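Local coordinates for ABC-type branched-chain amino acid transport systems periplasmic component-like protein (Thermomonospora curvata, PDB 4N03), which probably binds a fatty acid and delivers it to an ABC transporter as the extracytoplasmic substrate-binding component, at residues A[157-160]-A[164-167]; A[171-176]-A[182-187]; A[198-203]-A[219-224]. All coordinates share one frame; numbering follows the deposited sequence. Where two conformers were deposited one is given.

Contact 1. Residues A[157-160]-A[164-167]; sequences QWLM and LIKK
Leu164 meets the last turn of helix 148-161 with both its backbone and its side chain. Its N donates to Leu159 O at 2.9 Å, nearly in line with the carbonyl as seen from the acceptor (C=O...N 164°). At the hydrogen the bond is bent, to 138°. With CG anti to its carbonyl carbon, the side chain runs back along the helix: Leu164 CD1 lies 3.8 Å from Leu159 CD2, the two leucines crossing at about a right angle, and also brushes the six-membered part of the Trp158 indole obliquely. Trp158 itself is set against strand 383-390 and packs edge-to-face with Phe276. Ile165 follows. Its N makes a second, weak bond to Leu159 O at 3.4 Å, which gives that carbonyl two donors from consecutive residues. Ile165 CG1 sits between the backbone N and the carbonyl carbon (chi1 60°), and the extended branch then carries CD1 to the helix, 3.7 Å from Leu159 CB and 3.6 Å from Met160 CG. Met160 is a selenomethionine; in one of its two conformers the chain bends at chi2 and chi3 and lays SE against Ile165 CG1. One water donates to Met160 O and, at 2.7 Å, to Ile165 O, bridging two carbonyl oxygens, both acceptors, that could not bond each other. At Lys166 and Lys167 it is the backbone that passes the selenium of that conformer, while Lys166 NZ forms a salt bridge with Asp169. This is the turn between a helix and the next strand of an alpha/beta domain. Its chemistry is divided: backbone donors and a water satisfy carbonyls at the C-terminal end of the helix, while leucine, isoleucine and selenomethionine carbons pack against one another alongside.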
ATOM      1  N   GLN A 157       9.591 -17.616  -1.214  1.00  9.88           N
ATOM      2  CA  GLN A 157      10.261 -18.453  -0.225  1.00 10.62           C
ATOM      3  C   GLN A 157       9.233 -19.219   0.600  1.00 10.40           C
ATOM      4  O   GLN A 157       9.394 -20.386   0.924  1.00 10.95           O
ATOM      5  CB  GLN A 157      11.144 -17.632   0.673  1.00 10.79           C
ATOM      6  CG  GLN A 157      11.905 -18.470   1.708  1.00 11.69           C
ATOM      7  CD  GLN A 157      12.951 -19.363   1.079  1.00 12.49           C
ATOM      8  OE1 GLN A 157      14.048 -18.907   0.731  1.00 14.91           O
ATOM      9  NE2 GLN A 157      12.633 -20.620   0.896  1.00 13.40           N
ATOM     10  N   TRP A 158       8.119 -18.557   0.952  1.00 10.28           N
ATOM     11  CA  TRP A 158       7.027 -19.204   1.672  1.00 10.03           C
ATOM     12  C   TRP A 158       6.396 -20.316   0.873  1.00  9.84           C
ATOM     13  O   TRP A 158       6.174 -21.404   1.389  1.00 11.02           O
ATOM     14  CB  TRP A 158       5.985 -18.165   2.070  1.00 11.16           C
ATOM     15  CG  TRP A 158       4.777 -18.697   2.777  1.00 10.60           C
ATOM     16  CD1 TRP A 158       4.668 -19.017   4.088  1.00 12.88           C
ATOM     17  CD2 TRP A 158       3.513 -18.957   2.182  1.00 11.21           C
ATOM     18  NE1 TRP A 158       3.391 -19.449   4.357  1.00 12.74           N
ATOM     19  CE2 TRP A 158       2.670 -19.452   3.203  1.00 12.66           C
ATOM     20  CE3 TRP A 158       3.014 -18.830   0.894  1.00 12.72           C
ATOM     21  CZ2 TRP A 158       1.345 -19.800   2.971  1.00 13.91           C
ATOM     22  CZ3 TRP A 158       1.667 -19.174   0.671  1.00 14.49           C
ATOM     23  CH2 TRP A 158       0.868 -19.650   1.708  1.00 13.80           C
ATOM     24  N   LEU A 159       6.135 -20.082  -0.415  1.00 10.63           N
ATOM     25  CA  LEU A 159       5.604 -21.161  -1.252  1.00 10.37           C
ATOM     26  C   LEU A 159       6.488 -22.405  -1.218  1.00 10.61           C
ATOM     27  O   LEU A 159       6.025 -23.535  -1.180  1.00 10.92           O
ATOM     28  CB  LEU A 159       5.426 -20.711  -2.697  1.00 10.79           C
ATOM     29  CG  LEU A 159       4.347 -19.674  -2.998  1.00 10.93           C
ATOM     30  CD1 LEU A 159       4.426 -19.224  -4.437  1.00 12.38           C
ATOM     31  CD2 LEU A 159       2.958 -20.196  -2.682  1.00 11.73           C
HETATM   32  N   MSE A 160       7.829 -22.197  -1.279  1.00 10.87           N
HETATM   33  CA  MSE A 160       8.786 -23.302  -1.231  0.60 11.50           C
HETATM   34  C   MSE A 160       8.802 -23.976   0.131  1.00 12.65           C
HETATM   35  O   MSE A 160       8.817 -25.202   0.248  1.00 16.71           O
HETATM   36  CB  MSE A 160      10.196 -22.780  -1.431  0.60 14.85           C
HETATM   37  CG  MSE A 160      10.439 -22.294  -2.828  0.60 19.20           C
HETATM   38 SE   MSE A 160      11.037 -23.783  -3.948  0.74 27.06          SE
HETATM   39  CE  MSE A 160      12.679 -23.852  -2.913  0.60 10.49           C
ATOM     40  N   LEU A 164       4.433 -25.925  -1.673  1.00 13.17           N
ATOM     41  CA  LEU A 164       3.501 -25.606  -2.734  1.00 13.89           C
ATOM     42  C   LEU A 164       4.213 -25.507  -4.077  1.00 13.87           C
ATOM     43  O   LEU A 164       3.579 -25.626  -5.113  1.00 16.48           O
ATOM     44  CB  LEU A 164       2.755 -24.316  -2.399  1.00 14.45           C
ATOM     45  CG  LEU A 164       1.800 -24.384  -1.192  1.00 16.09           C
ATOM     46  CD1 LEU A 164       1.223 -23.019  -0.889  1.00 18.01           C
ATOM     47  CD2 LEU A 164       0.698 -25.380  -1.422  1.00 21.96           C
ATOM     48  N   ILE A 165       5.529 -25.283  -4.025  1.00 12.70           N
ATOM     49  CA  ILE A 165       6.414 -25.382  -5.169  1.00 13.03           C
ATOM     50  C   ILE A 165       7.673 -26.099  -4.706  1.00 14.07           C
ATOM     51  O   ILE A 165       7.924 -26.220  -3.523  1.00 13.95           O
ATOM     52  CB  ILE A 165       6.748 -24.014  -5.781  1.00 13.61           C
ATOM     53  CG1 ILE A 165       7.438 -23.142  -4.764  1.00 12.35           C
ATOM     54  CG2 ILE A 165       5.499 -23.352  -6.324  1.00 14.07           C
ATOM     55  CD1 ILE A 165       7.876 -21.788  -5.296  1.00 12.28           C
ATOM     56  N   LYS A 166       8.446 -26.543  -5.679  1.00 14.14           N
ATOM     57  CA  LYS A 166       9.736 -27.197  -5.436  1.00 15.23           C
ATOM     58  C   LYS A 166      10.736 -26.750  -6.490  1.00 14.43           C
ATOM     59  O   LYS A 166      10.369 -26.192  -7.504  1.00 13.76           O
ATOM     60  CB  LYS A 166       9.573 -28.693  -5.471  1.00 16.96           C
ATOM     61  CG  LYS A 166       9.182 -29.260  -6.820  1.00 17.14           C
ATOM     62  CD  LYS A 166       8.894 -30.757  -6.777  1.00 22.08           C
ATOM     63  CE  LYS A 166       8.525 -31.270  -8.168  1.00 25.39           C
ATOM     64  NZ  LYS A 166       7.385 -30.579  -8.862  1.00 27.26           N
ATOM     65  N   LYS A 167      12.020 -26.978  -6.210  1.00 14.15           N
ATOM     66  CA  LYS A 167      13.060 -26.632  -7.145  1.00 14.79           C
ATOM     67  C   LYS A 167      12.747 -27.185  -8.527  1.00 14.41           C
ATOM     68  O   LYS A 167      12.313 -28.322  -8.652  1.00 14.89           O
ATOM     69  CB  LYS A 167      14.437 -27.140  -6.664  1.00 16.32           C
ATOM     70  CG  LYS A 167      15.612 -26.805  -7.564  1.00 18.13           C
ATOM     71  CD  LYS A 167      16.920 -27.234  -6.925  1.00 23.92           C
ATOM     72  CE  LYS A 167      18.074 -26.756  -7.784  1.00 27.14           C
ATOM     73  NZ  LYS A 167      19.368 -27.087  -7.139  1.00 32.16           N
TER
HETATM   74  O   HOH W   1       9.603 -27.300  -1.748  1.00 22.65           O

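Contact 2. Residues A[171-176]-A[182-187]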
ATOM      1  N   LEU A 171       6.890 -20.490 -12.131  1.00  9.92           N
ATOM      2  CA  LEU A 171       5.973 -19.480 -11.650  1.00 10.69           C
ATOM      3  C   LEU A 171       5.464 -18.690 -12.817  1.00 11.50           C
ATOM      4  O   LEU A 171       6.254 -18.241 -13.628  1.00 13.85           O
ATOM      5  CB  LEU A 171       6.728 -18.520 -10.697  1.00 10.64           C
ATOM      6  CG  LEU A 171       7.560 -19.147  -9.581  1.00 12.42           C
ATOM      7  CD1 LEU A 171       8.260 -18.041  -8.810  1.00 12.51           C
ATOM      8  CD2 LEU A 171       6.679 -19.958  -8.663  1.00 13.32           C
ATOM      9  N   GLY A 172       4.149 -18.469 -12.886  1.00 10.25           N
ATOM     10  CA  GLY A 172       3.577 -17.548 -13.849  1.00 10.30           C
ATOM     11  C   GLY A 172       3.146 -16.295 -13.180  1.00 10.24           C
ATOM     12  O   GLY A 172       2.250 -16.370 -12.328  1.00 14.35           O
ATOM     13  N   HIS A 173       3.688 -15.145 -13.570  1.00  9.47           N
ATOM     14  CA  HIS A 173       3.392 -13.886 -12.897  1.00  9.32           C
ATOM     15  C   HIS A 173       2.692 -12.948 -13.843  1.00  9.71           C
ATOM     16  O   HIS A 173       3.239 -12.496 -14.849  1.00 10.15           O
ATOM     17  CB  HIS A 173       4.697 -13.288 -12.369  1.00  9.55           C
ATOM     18  CG  HIS A 173       4.486 -12.200 -11.360  1.00  9.47           C
ATOM     19  ND1 HIS A 173       5.488 -11.811 -10.519  1.00 10.18           N
ATOM     20  CD2 HIS A 173       3.388 -11.438 -11.069  1.00  9.26           C
ATOM     21  CE1 HIS A 173       5.027 -10.836  -9.753  1.00  9.24           C
ATOM     22  NE2 HIS A 173       3.755 -10.594 -10.061  1.00  9.56           N
ATOM     23  N   VAL A 174       1.419 -12.689 -13.549  1.00  9.50           N
ATOM     24  CA  VAL A 174       0.591 -11.747 -14.259  1.00  9.86           C
ATOM     25  C   VAL A 174       0.755 -10.419 -13.576  1.00  9.10           C
ATOM     26  O   VAL A 174       0.493 -10.335 -12.348  1.00  9.86           O
ATOM     27  CB  VAL A 174      -0.894 -12.192 -14.218  1.00 10.18           C
ATOM     28  CG1 VAL A 174      -1.791 -11.155 -14.885  1.00 12.08           C
ATOM     29  CG2 VAL A 174      -1.097 -13.556 -14.869  1.00 11.26           C
ATOM     30  N   TYR A 175       1.148  -9.349 -14.277  1.00  9.87           N
ATOM     31  CA  TYR A 175       1.536  -8.123 -13.576  1.00  9.31           C
ATOM     32  C   TYR A 175       1.137  -6.892 -14.328  1.00  9.52           C
ATOM     33  O   TYR A 175       1.331  -6.820 -15.579  1.00  9.77           O
ATOM     34  CB  TYR A 175       3.086  -8.169 -13.299  1.00  9.72           C
ATOM     35  CG  TYR A 175       3.947  -8.046 -14.547  1.00  9.43           C
ATOM     36  CD1 TYR A 175       4.238  -9.136 -15.348  1.00 10.28           C
ATOM     37  CD2 TYR A 175       4.403  -6.804 -14.938  1.00  9.67           C
ATOM     38  CE1 TYR A 175       4.988  -8.977 -16.535  1.00 10.82           C
ATOM     39  CE2 TYR A 175       5.159  -6.663 -16.116  1.00 10.78           C
ATOM     40  CZ  TYR A 175       5.424  -7.740 -16.904  1.00 10.88           C
ATOM     41  OH  TYR A 175       6.130  -7.557 -18.104  1.00 12.05           O
ATOM     42  N   PHE A 176       0.717  -5.850 -13.613  1.00  9.67           N
ATOM     43  CA  PHE A 176       0.505  -4.557 -14.180  1.00  9.06           C
ATOM     44  C   PHE A 176       1.864  -4.021 -14.655  1.00  9.58           C
ATOM     45  O   PHE A 176       2.789  -3.850 -13.889  1.00 10.28           O
ATOM     46  CB  PHE A 176      -0.070  -3.578 -13.158  1.00  9.60           C
ATOM     47  CG  PHE A 176      -1.551  -3.636 -12.870  1.00  9.54           C
ATOM     48  CD1 PHE A 176      -2.421  -4.426 -13.544  1.00  9.95           C
ATOM     49  CD2 PHE A 176      -2.058  -2.803 -11.893  1.00 10.44           C
ATOM     50  CE1 PHE A 176      -3.786  -4.390 -13.257  1.00 10.65           C
ATOM     51  CE2 PHE A 176      -3.412  -2.764 -11.574  1.00 10.91           C
ATOM     52  CZ  PHE A 176      -4.252  -3.568 -12.248  1.00 10.22           C
ATOM     53  N   GLY A 182       6.026  -4.444 -12.237  1.00  9.42           N
ATOM     54  CA  GLY A 182       7.428  -4.655 -12.574  1.00  9.61           C
ATOM     55  C   GLY A 182       8.301  -4.781 -11.358  1.00  9.92           C
ATOM     56  O   GLY A 182       9.267  -5.544 -11.362  1.00  9.95           O
ATOM     57  N   SER A 183       8.004  -4.046 -10.289  1.00  9.57           N
ATOM     58  CA  SER A 183       8.746  -4.192  -9.047  1.00  9.35           C
ATOM     59  C   SER A 183       8.477  -5.544  -8.419  1.00  8.88           C
ATOM     60  O   SER A 183       9.376  -6.237  -7.968  1.00  8.89           O
ATOM     61  CB  SER A 183       8.437  -3.036  -8.117  1.00  9.08           C
ATOM     62  OG  SER A 183       9.050  -3.158  -6.858  1.00 10.41           O
ATOM     63  N   ALA A 184       7.194  -5.942  -8.357  1.00  8.86           N
ATOM     64  CA  ALA A 184       6.881  -7.256  -7.860  1.00  8.54           C
ATOM     65  C   ALA A 184       7.656  -8.325  -8.645  1.00  8.73           C
ATOM     66  O   ALA A 184       8.200  -9.253  -8.078  1.00  9.18           O
ATOM     67  CB  ALA A 184       5.382  -7.466  -7.907  1.00  8.84           C
ATOM     68  N   LEU A 185       7.547  -8.218  -9.957  1.00  8.83           N
ATOM     69  CA  LEU A 185       8.195  -9.169 -10.868  1.00  9.97           C
ATOM     70  C   LEU A 185       9.721  -9.283 -10.656  1.00  9.58           C
ATOM     71  O   LEU A 185      10.264 -10.370 -10.697  1.00  9.29           O
ATOM     72  CB  LEU A 185       7.905  -8.776 -12.306  1.00  9.18           C
ATOM     73  CG  LEU A 185       8.483  -9.670 -13.389  1.00 10.21           C
ATOM     74  CD1 LEU A 185       7.871 -11.045 -13.379  1.00 12.29           C
ATOM     75  CD2 LEU A 185       8.273  -9.023 -14.735  1.00 11.37           C
ATOM     76  N   ARG A 186      10.325  -8.161 -10.361  1.00  8.95           N
ATOM     77  CA  ARG A 186      11.747  -8.179 -10.036  1.00  9.78           C
ATOM     78  C   ARG A 186      12.031  -9.108  -8.884  1.00  9.12           C
ATOM     79  O   ARG A 186      12.998  -9.870  -8.852  1.00  9.95           O
ATOM     80  CB  ARG A 186      12.258  -6.767  -9.769  1.00 10.62           C
ATOM     81  CG  ARG A 186      13.748  -6.703  -9.531  1.00 11.21           C
ATOM     82  CD  ARG A 186      14.173  -5.326  -9.134  1.00 12.46           C
ATOM     83  NE  ARG A 186      15.604  -5.260  -8.900  1.00 12.25           N
ATOM     84  CZ  ARG A 186      16.450  -4.549  -9.590  1.00 14.96           C
ATOM     85  NH1 ARG A 186      16.070  -3.764 -10.574  1.00 17.69           N
ATOM     86  NH2 ARG A 186      17.679  -4.564  -9.202  1.00 20.15           N
ATOM     87  N   GLY A 187      11.199  -9.037  -7.848  1.00  9.30           N
ATOM     88  CA  GLY A 187      11.326  -9.939  -6.697  1.00  9.13           C
ATOM     89  C   GLY A 187      11.097 -11.389  -7.060  1.00  9.08           C
ATOM     90  O   GLY A 187      11.869 -12.272  -6.683  1.00  9.29           O
TER
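His173 turns its ring toward helix 179-195 by holding CG anti to the backbone N, whereas Tyr175 places CG between N and the carbonyl carbon (chi1 69°), which sets its ring beside the same helix one strand repeat further on. Strand 170-176 and this helix form the first two elements of a beta-alpha-beta unit in the periplasmic binding protein fold; the short segments run nearly antiparallel (150°), their axes 7.9 Å apart. Leu185 spans the two aromatic side chains, one methyl to each. CD1 goes to the imidazole, 3.8 Å from His173 ND1, and CD2 goes to the phenol. The histidine also reaches the helix backbone, His173 CE1 lying 3.6 Å from Leu185 N in an oblique approach, and touches the Ala184 methyl, CE1 to Ala184 CB 3.9 Å. No hydrogen bond joins the segments, yet the buried imidazole has a polar partner at each nitrogen, NE2 bonding Ser229 OG and ND1 more weakly Thr188 OG1, which together would fix its rotation. Tyr175 CD2 also comes to 3.9 Å from Gly182 N. Phe176 stands at the strand end; its ring leads away from the helix, touches Tyr46 and lies near the bound palmitic acid. Over one face of the phenol ring rests Leu185 CD2, a CH-pi contact 3.9 Å from the Tyr175 ring centroid and 17° off the normal.

Contact 3. Residues A[198-203]-A[219-224]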
ATOM      1  N   GLU A 198      11.783 -21.440 -12.720  1.00 11.97           N
ATOM      2  CA  GLU A 198      11.578 -20.722 -13.968  1.00 12.37           C
ATOM      3  C   GLU A 198      10.433 -19.711 -13.788  1.00 10.89           C
ATOM      4  O   GLU A 198       9.571 -19.873 -12.891  1.00 11.55           O
ATOM      5  CB  GLU A 198      11.177 -21.723 -15.081  1.00 14.97           C
ATOM      6  CG  GLU A 198      12.215 -22.802 -15.423  1.00 19.24           C
ATOM      7  CD  GLU A 198      11.756 -23.671 -16.596  1.00 29.17           C
ATOM      8  OE1 GLU A 198      11.058 -23.135 -17.492  1.00 35.91           O
ATOM      9  OE2 GLU A 198      12.123 -24.866 -16.645  1.00 39.54           O
ATOM     10  N   VAL A 199      10.400 -18.659 -14.587  1.00 12.12           N
ATOM     11  CA  VAL A 199       9.336 -17.653 -14.537  1.00 11.16           C
ATOM     12  C   VAL A 199       8.752 -17.429 -15.920  1.00 11.34           C
ATOM     13  O   VAL A 199       9.508 -17.249 -16.881  1.00 14.49           O
ATOM     14  CB  VAL A 199       9.825 -16.286 -13.986  1.00 12.66           C
ATOM     15  CG1 VAL A 199       8.691 -15.289 -13.829  1.00 14.09           C
ATOM     16  CG2 VAL A 199      10.488 -16.487 -12.640  1.00 14.42           C
ATOM     17  N   PHE A 200       7.443 -17.442 -16.022  1.00 10.23           N
ATOM     18  CA  PHE A 200       6.702 -17.093 -17.203  1.00 10.39           C
ATOM     19  C   PHE A 200       6.000 -15.774 -16.894  1.00 10.01           C
ATOM     20  O   PHE A 200       5.240 -15.662 -15.896  1.00 11.76           O
ATOM     21  CB  PHE A 200       5.675 -18.187 -17.537  1.00 11.32           C
ATOM     22  CG  PHE A 200       4.718 -17.835 -18.626  1.00 12.44           C
ATOM     23  CD1 PHE A 200       5.151 -17.459 -19.841  1.00 14.91           C
ATOM     24  CD2 PHE A 200       3.359 -17.882 -18.388  1.00 14.88           C
ATOM     25  CE1 PHE A 200       4.274 -17.111 -20.847  1.00 16.98           C
ATOM     26  CE2 PHE A 200       2.463 -17.590 -19.379  1.00 17.49           C
ATOM     27  CZ  PHE A 200       2.932 -17.198 -20.620  1.00 17.77           C
ATOM     28  N   GLU A 201       6.247 -14.764 -17.695  1.00 11.05           N
ATOM     29  CA  GLU A 201       5.813 -13.397 -17.429  1.00 10.61           C
ATOM     30  C   GLU A 201       4.641 -12.968 -18.313  1.00 11.36           C
ATOM     31  O   GLU A 201       4.683 -13.183 -19.532  1.00 13.59           O
ATOM     32  CB  GLU A 201       6.997 -12.453 -17.735  1.00 12.42           C
ATOM     33  CG  GLU A 201       8.258 -12.792 -16.987  1.00 12.92           C
ATOM     34  CD  GLU A 201       9.418 -11.822 -17.191  1.00 12.16           C
ATOM     35  OE1 GLU A 201       9.180 -10.705 -17.675  1.00 13.94           O
ATOM     36  OE2 GLU A 201      10.531 -12.274 -16.838  1.00 15.67           O
ATOM     37  N   LEU A 202       3.605 -12.360 -17.731  1.00 11.01           N
ATOM     38  CA  LEU A 202       2.402 -11.969 -18.464  1.00 11.90           C
ATOM     39  C   LEU A 202       2.078 -10.545 -18.130  1.00 10.71           C
ATOM     40  O   LEU A 202       1.345 -10.295 -17.138  1.00 11.22           O
ATOM     41  CB  LEU A 202       1.240 -12.913 -18.115  1.00 14.42           C
ATOM     42  CG  LEU A 202       1.248 -14.301 -18.728  1.00 18.10           C
ATOM     43  CD1 LEU A 202       0.097 -15.141 -18.271  1.00 17.31           C
ATOM     44  CD2 LEU A 202       1.067 -14.215 -20.247  1.00 21.86           C
ATOM     45  N   PRO A 203       2.512  -9.558 -18.872  1.00 11.51           N
ATOM     46  CA  PRO A 203       2.158  -8.180 -18.595  1.00 11.16           C
ATOM     47  C   PRO A 203       0.699  -7.875 -18.941  1.00 11.62           C
ATOM     48  O   PRO A 203       0.178  -8.366 -19.937  1.00 13.01           O
ATOM     49  CB  PRO A 203       3.060  -7.373 -19.517  1.00 11.99           C
ATOM     50  CG  PRO A 203       3.367  -8.311 -20.619  1.00 14.84           C
ATOM     51  CD  PRO A 203       3.449  -9.673 -20.011  1.00 13.12           C
ATOM     52  N   ALA A 219      -2.039 -22.012 -18.263  1.00 14.79           N
ATOM     53  CA  ALA A 219      -2.284 -23.423 -18.407  1.00 16.10           C
ATOM     54  C   ALA A 219      -1.382 -24.006 -19.505  1.00 16.89           C
ATOM     55  O   ALA A 219      -0.803 -25.079 -19.332  1.00 17.67           O
ATOM     56  CB  ALA A 219      -3.744 -23.654 -18.716  1.00 17.47           C
ATOM     57  N   LYS A 220      -1.272 -23.316 -20.629  1.00 17.74           N
ATOM     58  CA  LYS A 220      -0.419 -23.804 -21.720  1.00 17.49           C
ATOM     59  C   LYS A 220       1.025 -23.967 -21.287  1.00 17.53           C
ATOM     60  O   LYS A 220       1.728 -24.919 -21.691  1.00 20.65           O
ATOM     61  CB  LYS A 220      -0.512 -22.852 -22.899  1.00 20.31           C
ATOM     62  CG  LYS A 220       0.304 -23.267 -24.101  1.00 23.44           C
ATOM     63  CD  LYS A 220      -0.031 -22.433 -25.329  1.00 30.37           C
ATOM     64  CE  LYS A 220       0.564 -23.058 -26.589  1.00 33.32           C
ATOM     65  NZ  LYS A 220       0.097 -22.322 -27.796  1.00 39.92           N
ATOM     66  N   GLU A 221       1.488 -23.042 -20.467  1.00 16.45           N
ATOM     67  CA  GLU A 221       2.824 -23.093 -19.910  1.00 16.81           C
ATOM     68  C   GLU A 221       3.015 -24.078 -18.777  1.00 16.17           C
ATOM     69  O   GLU A 221       4.174 -24.283 -18.312  1.00 18.12           O
ATOM     70  CB  GLU A 221       3.241 -21.712 -19.482  1.00 18.06           C
ATOM     71  CG  GLU A 221       3.651 -20.828 -20.608  1.00 21.60           C
ATOM     72  CD  GLU A 221       5.064 -21.118 -21.131  1.00 25.93           C
ATOM     73  OE1 GLU A 221       6.003 -21.490 -20.390  1.00 30.51           O
ATOM     74  OE2 GLU A 221       5.242 -20.893 -22.295  1.00 30.57           O
ATOM     75  N   LYS A 222       1.944 -24.673 -18.296  1.00 16.20           N
ATOM     76  CA  LYS A 222       2.009 -25.659 -17.244  0.60 16.83           C
ATOM     77  C   LYS A 222       2.712 -25.099 -16.009  1.00 15.18           C
ATOM     78  O   LYS A 222       3.593 -25.709 -15.413  1.00 16.54           O
ATOM     79  CB  LYS A 222       2.647 -26.949 -17.741  0.60 19.20           C
ATOM     80  CG  LYS A 222       1.936 -27.570 -18.936  0.60 22.57           C
ATOM     81  CD  LYS A 222       2.610 -28.873 -19.373  0.60 26.23           C
ATOM     82  CE  LYS A 222       1.821 -29.571 -20.469  0.60 31.43           C
ATOM     83  NZ  LYS A 222       2.277 -30.968 -20.738  0.60 34.68           N
ATOM     84  N   VAL A 223       2.310 -23.913 -15.590  1.00 14.28           N
ATOM     85  CA  VAL A 223       2.927 -23.324 -14.410  1.00 13.02           C
ATOM     86  C   VAL A 223       2.550 -24.121 -13.154  1.00 12.01           C
ATOM     87  O   VAL A 223       1.535 -24.822 -13.117  1.00 13.75           O
ATOM     88  CB  VAL A 223       2.541 -21.832 -14.240  1.00 11.87           C
ATOM     89  CG1 VAL A 223       2.924 -21.032 -15.469  1.00 12.56           C
ATOM     90  CG2 VAL A 223       1.068 -21.646 -13.892  1.00 12.35           C
ATOM     91  N   ASP A 224       3.342 -23.990 -12.116  1.00 11.69           N
ATOM     92  CA  ASP A 224       3.109 -24.612 -10.833  1.00 11.82           C
ATOM     93  C   ASP A 224       2.526 -23.677  -9.796  1.00 10.90           C
ATOM     94  O   ASP A 224       1.990 -24.155  -8.799  1.00 12.22           O
ATOM     95  CB  ASP A 224       4.410 -25.204 -10.354  1.00 11.73           C
ATOM     96  CG  ASP A 224       4.945 -26.212 -11.347  1.00 13.46           C
ATOM     97  OD1 ASP A 224       4.317 -27.296 -11.464  1.00 15.79           O
ATOM     98  OD2 ASP A 224       5.972 -25.943 -12.027  1.00 13.52           O
TER
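Phe200 lies with one ring face under the side chain of Glu221, whose CG stands over the centre of the ring, 3.5 Å from the Phe200 centroid and only 3° off the normal. This is a CH-pi contact in which the methylene is almost equally far from all six ring carbons. Bent at chi2 (-78°), the glutamate folds across the ring so that its carboxylate stacks nearly parallel to it, 15° between the planes; Glu221 CD is 3.9 Å from Phe200 CD1. The charge itself is met elsewhere, OE1 pairing with Lys170 NZ in a salt bridge. Phe200 belongs to strand 198-204, an outermost strand of the mixed sheet, and Glu221 lies where the chain leads out of helix 212-220, in the alternating strand-helix pattern of the periplasmic binding protein fold. The chain leaves that helix through a Schellman motif, with Lys222 at positive phi and Lys222 N bonded to Ala219 O at 3.0 Å. The reversal directs Val223 back to the sheet, where its CG1 comes obliquely to the phenylalanine ring, 4.3 Å from Phe200 CD2. Ala217, one turn earlier in the helix, also touches Phe200.

Following the chain, contact 1 closes the short turn between helix 148-161 and strand 170-176, contact 2 the loop from that strand into helix 179-195, and contact 3 the longer excursion from strand 198-204 through helix 212-220. The three are in series; none crosses or encloses another. Contacts 1 and 2 meet where Ile165 CD1 packs on Leu171 CD2. Contacts 2 and 3 share the sheet: strands 170-176 and 198-204 are parallel neighbours, probably bonded through Leu171 O with Phe200 N and His173 N with Phe200 O. They tie these strands, at one side of the seven-stranded sheet, to helix 179-195 and the exit of helix 212-220; contact 1 joins helix 148-161 to the loop before strand 170-176.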